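PDB 1Z6O: ferritin light chain from Trichoplusia ni, which forms, with the ferritin heavy chain, a secreted 24-subunit iron-storage shell in which it probably helps to nucleate the mineral core. Local coordinates for residues Glu138-Ile143 / Glu166-His171; Arg145-Asn150 / Pro157-Tyr162; Ser73-Lys78 / Glu206-Thr211; Glu124-Ala129 / Arg176-His181. All blocks are in the same frame, centred on the assembly; numbering follows the deposited sequence.

Contact 1. Residues Glu138-Ile143 / Glu166-His171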
loop_
_atom_site.group_PDB
_atom_site.type_symbol
_atom_site.label_atom_id
_atom_site.label_comp_id
_atom_site.label_asym_id
_atom_site.label_seq_id
_atom_site.Cartn_x
_atom_site.Cartn_y
_atom_site.Cartn_z
ATOM N N GLU A 138 -16.776 25.460 46.154
ATOM C CA GLU A 138 -17.799 25.571 47.187
ATOM C C GLU A 138 -19.035 26.297 46.665
ATOM O O GLU A 138 -20.146 26.067 47.149
ATOM C CB GLU A 138 -17.221 26.249 48.439
ATOM C CG GLU A 138 -16.210 25.315 49.132
ATOM C CD GLU A 138 -15.577 25.906 50.373
ATOM O OE1 GLU A 138 -15.711 27.126 50.585
ATOM O OE2 GLU A 138 -14.930 25.148 51.133
ATOM N N ARG A 139 -18.852 27.169 45.679
ATOM C CA ARG A 139 -20.005 27.848 45.093
ATOM C C ARG A 139 -20.811 26.781 44.332
ATOM O O ARG A 139 -22.038 26.797 44.352
ATOM C CB ARG A 139 -19.563 28.963 44.137
ATOM C CG ARG A 139 -20.735 29.756 43.527
ATOM C CD ARG A 139 -21.443 30.629 44.573
ATOM N NE ARG A 139 -20.611 31.760 44.987
ATOM C CZ ARG A 139 -20.426 32.869 44.270
ATOM N NH1 ARG A 139 -21.020 33.026 43.083
ATOM N NH2 ARG A 139 -19.634 33.822 44.739
ATOM N N ALA A 140 -20.138 25.848 43.656
ATOM C CA ALA A 140 -20.881 24.796 42.961
ATOM C C ALA A 140 -21.648 23.946 43.983
ATOM O O ALA A 140 -22.777 23.544 43.726
ATOM C CB ALA A 140 -19.934 23.898 42.133
ATOM N N PHE A 141 -21.034 23.662 45.131
ATOM C CA PHE A 141 -21.708 22.873 46.175
ATOM C C PHE A 141 -22.968 23.614 46.638
ATOM O O PHE A 141 -24.012 23.015 46.878
ATOM C CB PHE A 141 -20.793 22.686 47.395
ATOM C CG PHE A 141 -19.794 21.551 47.268
ATOM C CD1 PHE A 141 -19.492 20.985 46.026
ATOM C CD2 PHE A 141 -19.150 21.061 48.408
ATOM C CE1 PHE A 141 -18.550 19.934 45.920
ATOM C CE2 PHE A 141 -18.212 20.017 48.317
ATOM C CZ PHE A 141 -17.912 19.454 47.063
ATOM N N TYR A 142 -22.846 24.925 46.778
ATOM C CA TYR A 142 -23.959 25.765 47.223
ATOM C C TYR A 142 -25.127 25.742 46.223
ATOM O O TYR A 142 -26.283 25.563 46.601
ATOM C CB TYR A 142 -23.451 27.196 47.404
ATOM C CG TYR A 142 -24.512 28.169 47.844
ATOM C CD1 TYR A 142 -24.974 28.174 49.156
ATOM C CD2 TYR A 142 -25.059 29.081 46.944
ATOM C CE1 TYR A 142 -25.959 29.069 49.568
ATOM C CE2 TYR A 142 -26.047 29.981 47.341
ATOM C CZ TYR A 142 -26.490 29.968 48.656
ATOM O OH TYR A 142 -27.459 30.856 49.063
ATOM N N ILE A 143 -24.833 25.926 44.943
ATOM C CA ILE A 143 -25.892 25.912 43.931
ATOM C C ILE A 143 -26.541 24.530 43.861
ATOM O O ILE A 143 -27.764 24.400 43.708
ATOM C CB ILE A 143 -25.323 26.298 42.549
ATOM C CG1 ILE A 143 -24.721 27.706 42.628
ATOM C CG2 ILE A 143 -26.427 26.269 41.479
ATOM C CD1 ILE A 143 -23.960 28.106 41.354
ATOM N N GLU A 166 -19.936 18.764 34.837
ATOM C CA GLU A 166 -19.082 19.789 34.253
ATOM C C GLU A 166 -18.201 20.585 35.188
ATOM O O GLU A 166 -17.276 21.250 34.732
ATOM C CB GLU A 166 -19.953 20.763 33.452
ATOM C CG GLU A 166 -20.767 20.089 32.366
ATOM C CD GLU A 166 -19.890 19.339 31.379
ATOM O OE1 GLU A 166 -18.932 19.948 30.851
ATOM O OE2 GLU A 166 -20.156 18.143 31.133
ATOM N N PHE A 167 -18.476 20.539 36.486
ATOM C CA PHE A 167 -17.680 21.327 37.420
ATOM C C PHE A 167 -17.097 20.557 38.592
ATOM O O PHE A 167 -15.889 20.541 38.811
ATOM C CB PHE A 167 -18.525 22.478 37.987
ATOM C CG PHE A 167 -18.964 23.471 36.945
ATOM C CD1 PHE A 167 -20.101 23.232 36.167
ATOM C CD2 PHE A 167 -18.189 24.596 36.676
ATOM C CE1 PHE A 167 -20.458 24.104 35.126
ATOM C CE2 PHE A 167 -18.532 25.472 35.638
ATOM C CZ PHE A 167 -19.670 25.221 34.861
ATOM N N ILE A 168 -17.985 19.924 39.342
ATOM C CA ILE A 168 -17.627 19.223 40.561
ATOM C C ILE A 168 -16.546 18.146 40.465
ATOM O O ILE A 168 -15.621 18.131 41.278
ATOM C CB ILE A 168 -18.931 18.696 41.210
ATOM C CG1 ILE A 168 -19.733 19.908 41.716
ATOM C CG2 ILE A 168 -18.630 17.712 42.350
ATOM C CD1 ILE A 168 -21.177 19.591 42.148
ATOM N N GLU A 169 -16.626 17.264 39.475
ATOM C CA GLU A 169 -15.610 16.215 39.355
ATOM C C GLU A 169 -14.221 16.801 39.170
ATOM O O GLU A 169 -13.278 16.419 39.861
ATOM C CB GLU A 169 -15.889 15.298 38.166
ATOM C CG GLU A 169 -17.261 14.684 38.128
ATOM C CD GLU A 169 -17.430 13.732 36.946
ATOM O OE1 GLU A 169 -17.012 14.094 35.821
ATOM O OE2 GLU A 169 -17.988 12.627 37.141
ATOM N N ASP A 170 -14.092 17.740 38.243
ATOM C CA ASP A 170 -12.788 18.329 37.972
ATOM C C ASP A 170 -12.237 19.256 39.042
ATOM O O ASP A 170 -11.021 19.403 39.153
ATOM C CB ASP A 170 -12.805 19.045 36.625
ATOM C CG ASP A 170 -13.064 18.089 35.472
ATOM O OD1 ASP A 170 -12.520 16.959 35.502
ATOM O OD2 ASP A 170 -13.804 18.467 34.534
ATOM N N HIS A 171 -13.107 19.892 39.821
ATOM C CA HIS A 171 -12.628 20.773 40.885
ATOM C C HIS A 171 -11.733 20.016 41.865
ATOM O O HIS A 171 -10.715 20.538 42.302
ATOM C CB HIS A 171 -13.803 21.382 41.671
ATOM C CG HIS A 171 -14.504 22.494 40.951
ATOM N ND1 HIS A 171 -15.805 22.859 41.232
ATOM C CD2 HIS A 171 -14.080 23.332 39.973
ATOM C CE1 HIS A 171 -16.153 23.875 40.457
ATOM N NE2 HIS A 171 -15.124 24.181 39.684
#
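Ile168 meets both Ala140 and Phe141, using a different branch for each. Its CG1 lies 4.0 Å from Ala140 CB. Its CG2 reaches the Phe141 ring at the edge, near the ring plane, 4.2 Å from Phe141 CE1. With chi1 at -69°, CG2 is anti to the backbone N and CG1 lies beside it, which turns the two branches to the two neighbouring residues. One turn further on, His171 approaches the same alanine. Ala140 CB sits at the edge of the imidazole, near its plane, and 4.1 Å from His171 CE1. One face of this ring carries the carbonyl oxygen of Phe167, offset toward the rim; that oxygen also accepts the backbone N-H of His171. No hydrogen bond joins the two segments. The short methyl of Ala140 is thus touched by two larger side chains. Tyr44 of helix 37-61 packs on Ala140 and His171. Tyr28 of a second copy of this protein meets the Phe141 ring. The segment axes approach to 9.7 Å at 139°, a strongly tilted antiparallel pair. This is apolar interior packing between two long helices of the ferritin four-helix bundle.

Contact 2. Residues Arg145-Asn150 / Pro157-Tyr162. With CA (calcium ion), chain Z.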
loop_
_atom_site.group_PDB
_atom_site.type_symbol
_atom_site.label_atom_id
_atom_site.label_comp_id
_atom_site.label_asym_id
_atom_site.label_seq_id
_atom_site.Cartn_x
_atom_site.Cartn_y
_atom_site.Cartn_z
ATOM N N ARG A 145 -26.824 22.370 46.298
ATOM C CA ARG A 145 -27.687 22.226 47.473
ATOM C C ARG A 145 -28.987 23.039 47.300
ATOM O O ARG A 145 -30.078 22.612 47.703
ATOM C CB ARG A 145 -26.935 22.703 48.728
ATOM C CG ARG A 145 -27.685 22.392 50.005
ATOM C CD ARG A 145 -26.926 22.777 51.275
ATOM N NE ARG A 145 -27.758 22.405 52.413
ATOM C CZ ARG A 145 -27.307 21.952 53.571
ATOM N NH1 ARG A 145 -26.000 21.809 53.779
ATOM N NH2 ARG A 145 -28.177 21.612 54.513
ATOM N N GLU A 146 -28.866 24.214 46.701
ATOM C CA GLU A 146 -30.033 25.055 46.457
ATOM C C GLU A 146 -30.980 24.355 45.470
ATOM O O GLU A 146 -32.198 24.473 45.569
ATOM C CB GLU A 146 -29.565 26.400 45.890
ATOM C CG GLU A 146 -30.651 27.426 45.662
ATOM C CD GLU A 146 -31.342 27.860 46.951
ATOM O OE1 GLU A 146 -30.680 27.878 48.024
ATOM O OE2 GLU A 146 -32.547 28.192 46.871
ATOM N N ALA A 147 -30.421 23.605 44.523
ATOM C CA ALA A 147 -31.236 22.918 43.528
ATOM C C ALA A 147 -31.925 21.645 44.001
ATOM O O ALA A 147 -32.949 21.250 43.450
ATOM C CB ALA A 147 -30.365 22.565 42.303
ATOM N N THR A 148 -31.383 20.999 45.023
ATOM C CA THR A 148 -31.921 19.703 45.404
ATOM C C THR A 148 -32.180 19.495 46.876
ATOM O O THR A 148 -32.502 18.388 47.281
ATOM C CB THR A 148 -30.926 18.583 44.982
ATOM O OG1 THR A 148 -29.661 18.814 45.626
ATOM C CG2 THR A 148 -30.713 18.580 43.482
ATOM N N ARG A 149 -32.071 20.535 47.680
ATOM C CA ARG A 149 -32.222 20.305 49.096
ATOM C C ARG A 149 -32.737 21.465 49.936
ATOM O O ARG A 149 -33.514 21.258 50.857
ATOM C CB ARG A 149 -30.847 19.856 49.603
ATOM C CG ARG A 149 -30.787 19.294 50.967
ATOM C CD ARG A 149 -29.391 18.714 51.218
ATOM N NE ARG A 149 -29.286 18.356 52.616
ATOM C CZ ARG A 149 -28.163 18.052 53.239
ATOM N NH1 ARG A 149 -27.003 18.055 52.580
ATOM N NH2 ARG A 149 -28.211 17.752 54.528
ATOM N N ASN A 150 -32.329 22.683 49.616
ATOM C CA ASN A 150 -32.715 23.817 50.447
ATOM C C ASN A 150 -34.135 24.323 50.394
ATOM O O ASN A 150 -34.623 24.855 51.380
ATOM C CB ASN A 150 -31.790 25.003 50.197
ATOM C CG ASN A 150 -30.394 24.767 50.728
ATOM O OD1 ASN A 150 -30.174 23.889 51.572
ATOM N ND2 ASN A 150 -29.441 25.558 50.247
ATOM N N PRO A 157 -32.879 18.400 39.367
ATOM C CA PRO A 157 -31.740 17.500 39.179
ATOM C C PRO A 157 -30.996 17.725 37.868
ATOM O O PRO A 157 -29.906 17.188 37.685
ATOM C CB PRO A 157 -32.368 16.106 39.292
ATOM C CG PRO A 157 -33.766 16.315 38.784
ATOM C CD PRO A 157 -34.164 17.670 39.346
ATOM N N GLU A 158 -31.571 18.513 36.960
ATOM C CA GLU A 158 -30.879 18.796 35.700
ATOM C C GLU A 158 -29.705 19.717 36.040
ATOM O O GLU A 158 -28.581 19.499 35.583
ATOM C CB GLU A 158 -31.818 19.469 34.690
ATOM C CG GLU A 158 -31.260 19.500 33.252
ATOM C CD GLU A 158 -30.175 20.563 33.017
ATOM O OE1 GLU A 158 -29.249 20.286 32.217
ATOM O OE2 GLU A 158 -30.247 21.673 33.603
ATOM N N ILE A 159 -29.962 20.740 36.849
ATOM C CA ILE A 159 -28.885 21.641 37.273
ATOM C C ILE A 159 -27.882 20.855 38.131
ATOM O O ILE A 159 -26.669 21.026 38.004
ATOM C CB ILE A 159 -29.422 22.825 38.123
ATOM C CG1 ILE A 159 -30.292 23.746 37.256
ATOM C CG2 ILE A 159 -28.246 23.602 38.743
ATOM C CD1 ILE A 159 -29.566 24.322 36.019
ATOM N N ALA A 160 -28.384 19.989 39.008
ATOM C CA ALA A 160 -27.486 19.197 39.853
ATOM C C ALA A 160 -26.534 18.321 39.025
ATOM O O ALA A 160 -25.326 18.302 39.271
ATOM C CB ALA A 160 -28.301 18.323 40.820
ATOM N N GLN A 161 -27.073 17.600 38.042
ATOM C CA GLN A 161 -26.245 16.721 37.207
ATOM C C GLN A 161 -25.281 17.547 36.349
ATOM O O GLN A 161 -24.140 17.136 36.123
ATOM C CB GLN A 161 -27.135 15.833 36.316
ATOM C CG GLN A 161 -26.375 15.088 35.202
ATOM C CD GLN A 161 -25.596 13.840 35.659
ATOM O OE1 GLN A 161 -25.288 13.642 36.847
ATOM N NE2 GLN A 161 -25.261 12.995 34.691
ATOM N N TYR A 162 -25.738 18.700 35.864
ATOM C CA TYR A 162 -24.870 19.583 35.071
ATOM C C TYR A 162 -23.660 20.003 35.927
ATOM O O TYR A 162 -22.511 19.936 35.478
ATOM C CB TYR A 162 -25.656 20.826 34.628
ATOM C CG TYR A 162 -24.809 21.930 34.021
ATOM C CD1 TYR A 162 -24.040 21.707 32.876
ATOM C CD2 TYR A 162 -24.811 23.209 34.571
ATOM C CE1 TYR A 162 -23.288 22.750 32.292
ATOM C CE2 TYR A 162 -24.073 24.250 33.997
ATOM C CZ TYR A 162 -23.318 24.011 32.866
ATOM O OH TYR A 162 -22.594 25.046 32.321
HETATM CA CA CA Z . -24.850 12.283 38.936
#
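Thr148 touches Ala160 across the contact; away from that touch, the guanidinium groups of Arg145 and Arg149 lie face to face on their own segment. Arg145 NH2 lies over the centre of the Arg149 group, 3.7 Å above its plane. In return, Arg149 CZ lies over one face of the Arg145 group, offset toward the rim. Arg145 NE donates to Asn150 OD1 at 3.0 Å, with an N-H...O angle of 140° and the oxygen 20° out of the guanidinium plane. Both arginines also bind backbone carbonyls of a second copy of this protein, at Gln152 for Arg145 and at Ser151 and Leu154 for Arg149. Between the segments the touch is apolar. Thr148 CG2 is 3.6 Å from Ala160 CB, a close methyl contact. The hydroxyl takes another route: with chi1 at 59°, Thr148 OG1 turns to the carbonyl oxygen of His144. Ala147 CB meets Ile159 CG2 at 4.3 Å. On helix 157-190, next to Ala160, Gln161 OE1 binds the calcium ion at 2.5 Å. Gln161 and Glu164 of this chain and of two other copies complete the six ligands. The chemistry is therefore divided. Small apolar groups close the helix-to-helix turn, while polar groups further out on the same segments serve subunit contacts and a metal site shared by three light chains, consistent with a three-fold channel of ferritin.

Contact 3. Residues Ser73-Lys78 / Glu206-Thr211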
loop_
_atom_site.group_PDB
_atom_site.type_symbol
_atom_site.label_atom_id
_atom_site.label_comp_id
_atom_site.label_asym_id
_atom_site.label_seq_id
_atom_site.Cartn_x
_atom_site.Cartn_y
_atom_site.Cartn_z
ATOM N N SER A 73 3.429 30.819 34.498
ATOM C CA SER A 73 2.610 31.563 33.559
ATOM C C SER A 73 1.654 30.623 32.813
ATOM O O SER A 73 0.470 30.928 32.627
ATOM C CB SER A 73 3.524 32.329 32.584
ATOM O OG SER A 73 2.756 33.189 31.784
ATOM N N LYS A 74 2.161 29.464 32.406
ATOM C CA LYS A 74 1.356 28.472 31.695
ATOM C C LYS A 74 0.228 27.940 32.594
ATOM O O LYS A 74 -0.892 27.691 32.130
ATOM C CB LYS A 74 2.252 27.310 31.259
ATOM C CG LYS A 74 1.563 26.254 30.418
ATOM C CD LYS A 74 2.554 25.150 30.038
ATOM C CE LYS A 74 1.920 24.137 29.099
ATOM N NZ LYS A 74 2.850 23.014 28.793
ATOM N N LEU A 75 0.530 27.755 33.877
ATOM C CA LEU A 75 -0.465 27.268 34.832
ATOM C C LEU A 75 -1.633 28.258 34.896
ATOM O O LEU A 75 -2.805 27.868 34.813
ATOM C CB LEU A 75 0.174 27.112 36.227
ATOM C CG LEU A 75 -0.708 26.602 37.382
ATOM C CD1 LEU A 75 0.168 26.071 38.521
ATOM C CD2 LEU A 75 -1.584 27.731 37.903
ATOM N N PHE A 76 -1.319 29.542 35.036
ATOM C CA PHE A 76 -2.375 30.548 35.114
ATOM C C PHE A 76 -3.103 30.772 33.803
ATOM O O PHE A 76 -4.296 31.059 33.794
ATOM C CB PHE A 76 -1.820 31.870 35.639
ATOM C CG PHE A 76 -1.660 31.884 37.126
ATOM C CD1 PHE A 76 -0.402 31.759 37.712
ATOM C CD2 PHE A 76 -2.785 31.974 37.949
ATOM C CE1 PHE A 76 -0.264 31.720 39.108
ATOM C CE2 PHE A 76 -2.663 31.940 39.342
ATOM C CZ PHE A 76 -1.396 31.811 39.921
ATOM N N LYS A 77 -2.392 30.636 32.692
ATOM C CA LYS A 77 -3.024 30.814 31.392
ATOM C C LYS A 77 -4.066 29.707 31.188
ATOM O O LYS A 77 -5.157 29.937 30.650
ATOM C CB LYS A 77 -1.952 30.773 30.301
ATOM C CG LYS A 77 -2.489 30.785 28.881
ATOM C CD LYS A 77 -3.302 32.023 28.592
ATOM C CE LYS A 77 -3.683 32.047 27.114
ATOM N NZ LYS A 77 -4.750 33.030 26.856
ATOM N N LYS A 78 -3.735 28.498 31.625
ATOM C CA LYS A 78 -4.672 27.385 31.498
ATOM C C LYS A 78 -5.905 27.628 32.386
ATOM O O LYS A 78 -7.038 27.389 31.961
ATOM C CB LYS A 78 -3.989 26.073 31.885
ATOM C CG LYS A 78 -4.908 24.866 31.797
ATOM C CD LYS A 78 -4.143 23.567 32.014
ATOM C CE LYS A 78 -5.070 22.363 31.905
ATOM N NZ LYS A 78 -4.343 21.078 32.115
ATOM N N GLU A 206 10.345 24.518 35.826
ATOM C CA GLU A 206 10.598 23.653 34.670
ATOM C C GLU A 206 9.644 22.458 34.720
ATOM O O GLU A 206 9.138 21.997 33.692
ATOM C CB GLU A 206 12.055 23.169 34.678
ATOM C CG GLU A 206 13.075 24.285 34.401
ATOM C CD GLU A 206 12.995 24.805 32.966
ATOM O OE1 GLU A 206 13.003 23.971 32.035
ATOM O OE2 GLU A 206 12.933 26.038 32.763
ATOM N N TYR A 207 9.402 21.956 35.925
ATOM C CA TYR A 207 8.479 20.839 36.127
ATOM C C TYR A 207 7.058 21.256 35.693
ATOM O O TYR A 207 6.349 20.485 35.039
ATOM C CB TYR A 207 8.474 20.439 37.602
ATOM C CG TYR A 207 7.358 19.495 37.985
ATOM C CD1 TYR A 207 7.371 18.164 37.568
ATOM C CD2 TYR A 207 6.299 19.928 38.790
ATOM C CE1 TYR A 207 6.361 17.280 37.941
ATOM C CE2 TYR A 207 5.278 19.047 39.174
ATOM C CZ TYR A 207 5.323 17.726 38.744
ATOM O OH TYR A 207 4.341 16.841 39.123
ATOM N N LEU A 208 6.636 22.467 36.058
ATOM C CA LEU A 208 5.307 22.930 35.648
ATOM C C LEU A 208 5.209 23.021 34.126
ATOM O O LEU A 208 4.166 22.710 33.544
ATOM C CB LEU A 208 4.976 24.297 36.258
ATOM C CG LEU A 208 4.709 24.344 37.769
ATOM C CD1 LEU A 208 4.302 25.771 38.160
ATOM C CD2 LEU A 208 3.589 23.360 38.147
ATOM N N GLN A 209 6.285 23.444 33.469
ATOM C CA GLN A 209 6.252 23.542 32.013
ATOM C C GLN A 209 5.968 22.190 31.369
ATOM O O GLN A 209 5.339 22.116 30.317
ATOM C CB GLN A 209 7.577 24.081 31.476
ATOM C CG GLN A 209 7.807 25.542 31.802
ATOM C CD GLN A 209 9.147 26.036 31.297
ATOM O OE1 GLN A 209 9.490 25.826 30.138
ATOM N NE2 GLN A 209 9.906 26.704 32.163
ATOM N N LYS A 210 6.433 21.121 32.003
ATOM C CA LYS A 210 6.237 19.778 31.470
ATOM C C LYS A 210 4.927 19.127 31.869
ATOM O O LYS A 210 4.460 18.220 31.192
ATOM C CB LYS A 210 7.344 18.834 31.951
ATOM C CG LYS A 210 8.737 19.152 31.483
ATOM C CD LYS A 210 9.682 18.029 31.906
ATOM C CE LYS A 210 11.099 18.299 31.442
ATOM N NZ LYS A 210 11.666 19.496 32.121
ATOM N N THR A 211 4.335 19.569 32.968
ATOM C CA THR A 211 3.136 18.907 33.445
ATOM C C THR A 211 1.822 19.661 33.414
ATOM O O THR A 211 0.765 19.040 33.485
ATOM C CB THR A 211 3.358 18.397 34.875
ATOM O OG1 THR A 211 3.644 19.508 35.733
ATOM C CG2 THR A 211 4.539 17.423 34.911
#
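The start of 73-78 comes nearest the later part of 206-211, with Lys74 CA 7.0 Å from Gln209 CA and Leu75 CA 7.3 Å from Leu208 CA. Lys74 carries the polar part of the contact. Its CG is anti to the backbone N (chi1 -176°), and the chain beyond is fully extended, which carries the ammonium group across to the other helix. Lys74 NZ donates to the backbone carbonyl of Gln209, 3.1 Å from Gln209 O. The C=O...N angle is 146°, and the donor is tilted 25° out of the carbonyl plane. This carbonyl belongs to the last turn of helix 197-211, where partial negative charge would probably favour a lysine. Lys78, one turn further along its own helix, makes a salt bridge to OXT of Val212. Both lysines thus reach groups near the chain end. The apolar part is a single leucine pair. Leu75 CD1 and Leu208 CD1 touch at 4.2 Å, and the two side chains cross obliquely. The other methyl, Leu75 CD2, lies over the centre of the Phe76 ring, 4.1 Å above its plane. On another side of helix 197-211, the Tyr207 ring meets Phe180 of a heavy chain edge-to-face. Helix 197-211 is the short C-terminal helix that follows the ferritin bundle, and it rests here on helix 70-96. Leu75 also reaches Leu126 of helix 122-148, and Leu75 and Leu208 both pack on His181 of helix 157-190.

Contact 4. Residues Glu124-Ala129 / Arg176-His181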
loop_
_atom_site.group_PDB
_atom_site.type_symbol
_atom_site.label_atom_id
_atom_site.label_comp_id
_atom_site.label_asym_id
_atom_site.label_seq_id
_atom_site.Cartn_x
_atom_site.Cartn_y
_atom_site.Cartn_z
ATOM N N GLU A 124 2.798 32.702 47.263
ATOM C CA GLU A 124 1.590 33.525 47.395
ATOM C C GLU A 124 0.635 33.307 46.225
ATOM O O GLU A 124 -0.581 33.230 46.414
ATOM C CB GLU A 124 1.907 35.025 47.378
ATOM C CG GLU A 124 2.538 35.622 48.592
ATOM C CD GLU A 124 2.777 37.125 48.402
ATOM O OE1 GLU A 124 3.420 37.518 47.392
ATOM O OE2 GLU A 124 2.314 37.913 49.258
ATOM N N ALA A 125 1.184 33.268 45.014
ATOM C CA ALA A 125 0.354 33.095 43.817
ATOM C C ALA A 125 -0.365 31.748 43.820
ATOM O O ALA A 125 -1.545 31.673 43.482
ATOM C CB ALA A 125 1.215 33.238 42.540
ATOM N N LEU A 126 0.343 30.680 44.181
ATOM C CA LEU A 126 -0.281 29.358 44.230
ATOM C C LEU A 126 -1.334 29.302 45.335
ATOM O O LEU A 126 -2.379 28.670 45.170
ATOM C CB LEU A 126 0.767 28.270 44.482
ATOM C CG LEU A 126 1.795 28.011 43.375
ATOM C CD1 LEU A 126 2.862 27.063 43.910
ATOM C CD2 LEU A 126 1.136 27.416 42.168
ATOM N N ALA A 127 -1.053 29.952 46.465
ATOM C CA ALA A 127 -2.001 29.976 47.582
ATOM C C ALA A 127 -3.294 30.661 47.157
ATOM O O ALA A 127 -4.389 30.210 47.497
ATOM C CB ALA A 127 -1.396 30.722 48.783
ATOM N N LYS A 128 -3.170 31.766 46.428
ATOM C CA LYS A 128 -4.349 32.489 45.967
ATOM C C LYS A 128 -5.091 31.654 44.925
ATOM O O LYS A 128 -6.316 31.641 44.903
ATOM C CB LYS A 128 -3.953 33.839 45.349
ATOM C CG LYS A 128 -5.133 34.800 45.135
ATOM C CD LYS A 128 -5.696 35.251 46.491
ATOM C CE LYS A 128 -6.529 36.530 46.414
ATOM N NZ LYS A 128 -7.847 36.365 45.731
ATOM N N ALA A 129 -4.357 30.971 44.049
ATOM C CA ALA A 129 -5.014 30.133 43.045
ATOM C C ALA A 129 -5.796 29.028 43.770
ATOM O O ALA A 129 -6.937 28.717 43.417
ATOM C CB ALA A 129 -3.975 29.510 42.097
ATOM N N ARG A 176 -6.582 19.472 44.446
ATOM C CA ARG A 176 -5.547 18.575 44.964
ATOM C C ARG A 176 -4.192 18.914 44.328
ATOM O O ARG A 176 -3.156 18.904 44.995
ATOM C CB ARG A 176 -5.912 17.113 44.671
ATOM C CG ARG A 176 -4.780 16.115 44.993
ATOM C CD ARG A 176 -4.343 16.174 46.476
ATOM N NE ARG A 176 -3.269 15.200 46.718
ATOM C CZ ARG A 176 -1.989 15.405 46.423
ATOM N NH1 ARG A 176 -1.600 16.564 45.890
ATOM N NH2 ARG A 176 -1.102 14.428 46.604
ATOM N N THR A 177 -4.199 19.210 43.034
ATOM C CA THR A 177 -2.955 19.559 42.337
ATOM C C THR A 177 -2.330 20.833 42.917
ATOM O O THR A 177 -1.131 20.865 43.224
ATOM C CB THR A 177 -3.212 19.759 40.827
ATOM O OG1 THR A 177 -3.641 18.515 40.267
ATOM C CG2 THR A 177 -1.936 20.222 40.103
ATOM N N LEU A 178 -3.140 21.875 43.074
ATOM C CA LEU A 178 -2.648 23.136 43.623
ATOM C C LEU A 178 -2.207 22.988 45.077
ATOM O O LEU A 178 -1.211 23.588 45.490
ATOM C CB LEU A 178 -3.727 24.226 43.502
ATOM C CG LEU A 178 -3.989 24.676 42.057
ATOM C CD1 LEU A 178 -5.244 25.560 41.993
ATOM C CD2 LEU A 178 -2.770 25.461 41.551
ATOM N N ALA A 179 -2.936 22.198 45.865
ATOM C CA ALA A 179 -2.544 21.995 47.264
ATOM C C ALA A 179 -1.171 21.312 47.292
ATOM O O ALA A 179 -0.320 21.639 48.123
ATOM C CB ALA A 179 -3.575 21.121 47.999
ATOM N N GLY A 180 -0.968 20.352 46.392
ATOM C CA GLY A 180 0.317 19.664 46.328
ATOM C C GLY A 180 1.432 20.646 45.977
ATOM O O GLY A 180 2.528 20.567 46.539
ATOM N N HIS A 181 1.171 21.569 45.052
ATOM C CA HIS A 181 2.196 22.552 44.676
ATOM C C HIS A 181 2.576 23.407 45.886
ATOM O O HIS A 181 3.755 23.698 46.084
ATOM C CB HIS A 181 1.719 23.500 43.553
ATOM C CG HIS A 181 1.460 22.824 42.243
ATOM N ND1 HIS A 181 2.014 21.607 41.907
ATOM C CD2 HIS A 181 0.742 23.222 41.165
ATOM C CE1 HIS A 181 1.648 21.283 40.678
ATOM N NE2 HIS A 181 0.875 22.247 40.204
#
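The ferritin four-helix bundle is held here by its antiparallel helices 122-148 and 157-190, through Leu126, Ala129, Leu178 and His181. The segment axes come within 9.2 Å at 154°. Leu126 and Leu178 are the level pair, with their CA atoms 6.7 Å apart. Their side chains only just meet, at 4.4 Å between Leu126 CD2 and Leu178 CD2. Leu126 makes its closer contact with the next turn of the partner. There Leu126 CD1 lies 3.8 Å from His181 CB, and the two side chains cross at about a right angle. Leu178 does the corresponding thing in the other direction, reaching Ala129. Its CD1 is 4.2 Å from Ala129 CB and 3.9 Å from the carbonyl oxygen, Ala129 O. Leu126 and Leu178 share one conformation, with CG anti to the carbonyl carbon (chi1 -67° and -70°), and each sends its methyls across the interface. One face of the His181 ring is turned to its own helix, with Thr177 O 3.4 Å above the ring plane, over its centre. Phe204 of helix 197-211 meets this ring edge-to-face. Leu178 also packs on Leu130 and Gln133, and Leu126 on Thr182 and Leu185. No hydrogen bond links the segments. Thr132 OG1 lies within hydrogen-bonding reach of Ala129 O and Lys128 O; Thr177 O accepts the backbone N-H of His181. Between these two segments the contact is van der Waals only.

How the contacts relate
Contacts 1, 2 and 4 join the same two helices, 122-148 and 157-190, at three levels. Contact 2 lies nearest the turn between them, with contact 1 centred 11 Å away and contact 4 centred 29 Å away. Contacts 1 and 2 touch, for example through Ile143 CG2 and Ile159 CG2 at 4.2 Å. Contact 3 brings helices 70-96 and 197-211 against contact 4, where Leu208 CD2 lies 3.6 Å from His181 NE2. The metals lie toward one end. Contact 2 includes a calcium ligand, and in contact 1 the Ile168 side chain is about 11 Å from an iron ion. Contacts 2 and 3 sit on opposite sides of the chain centre.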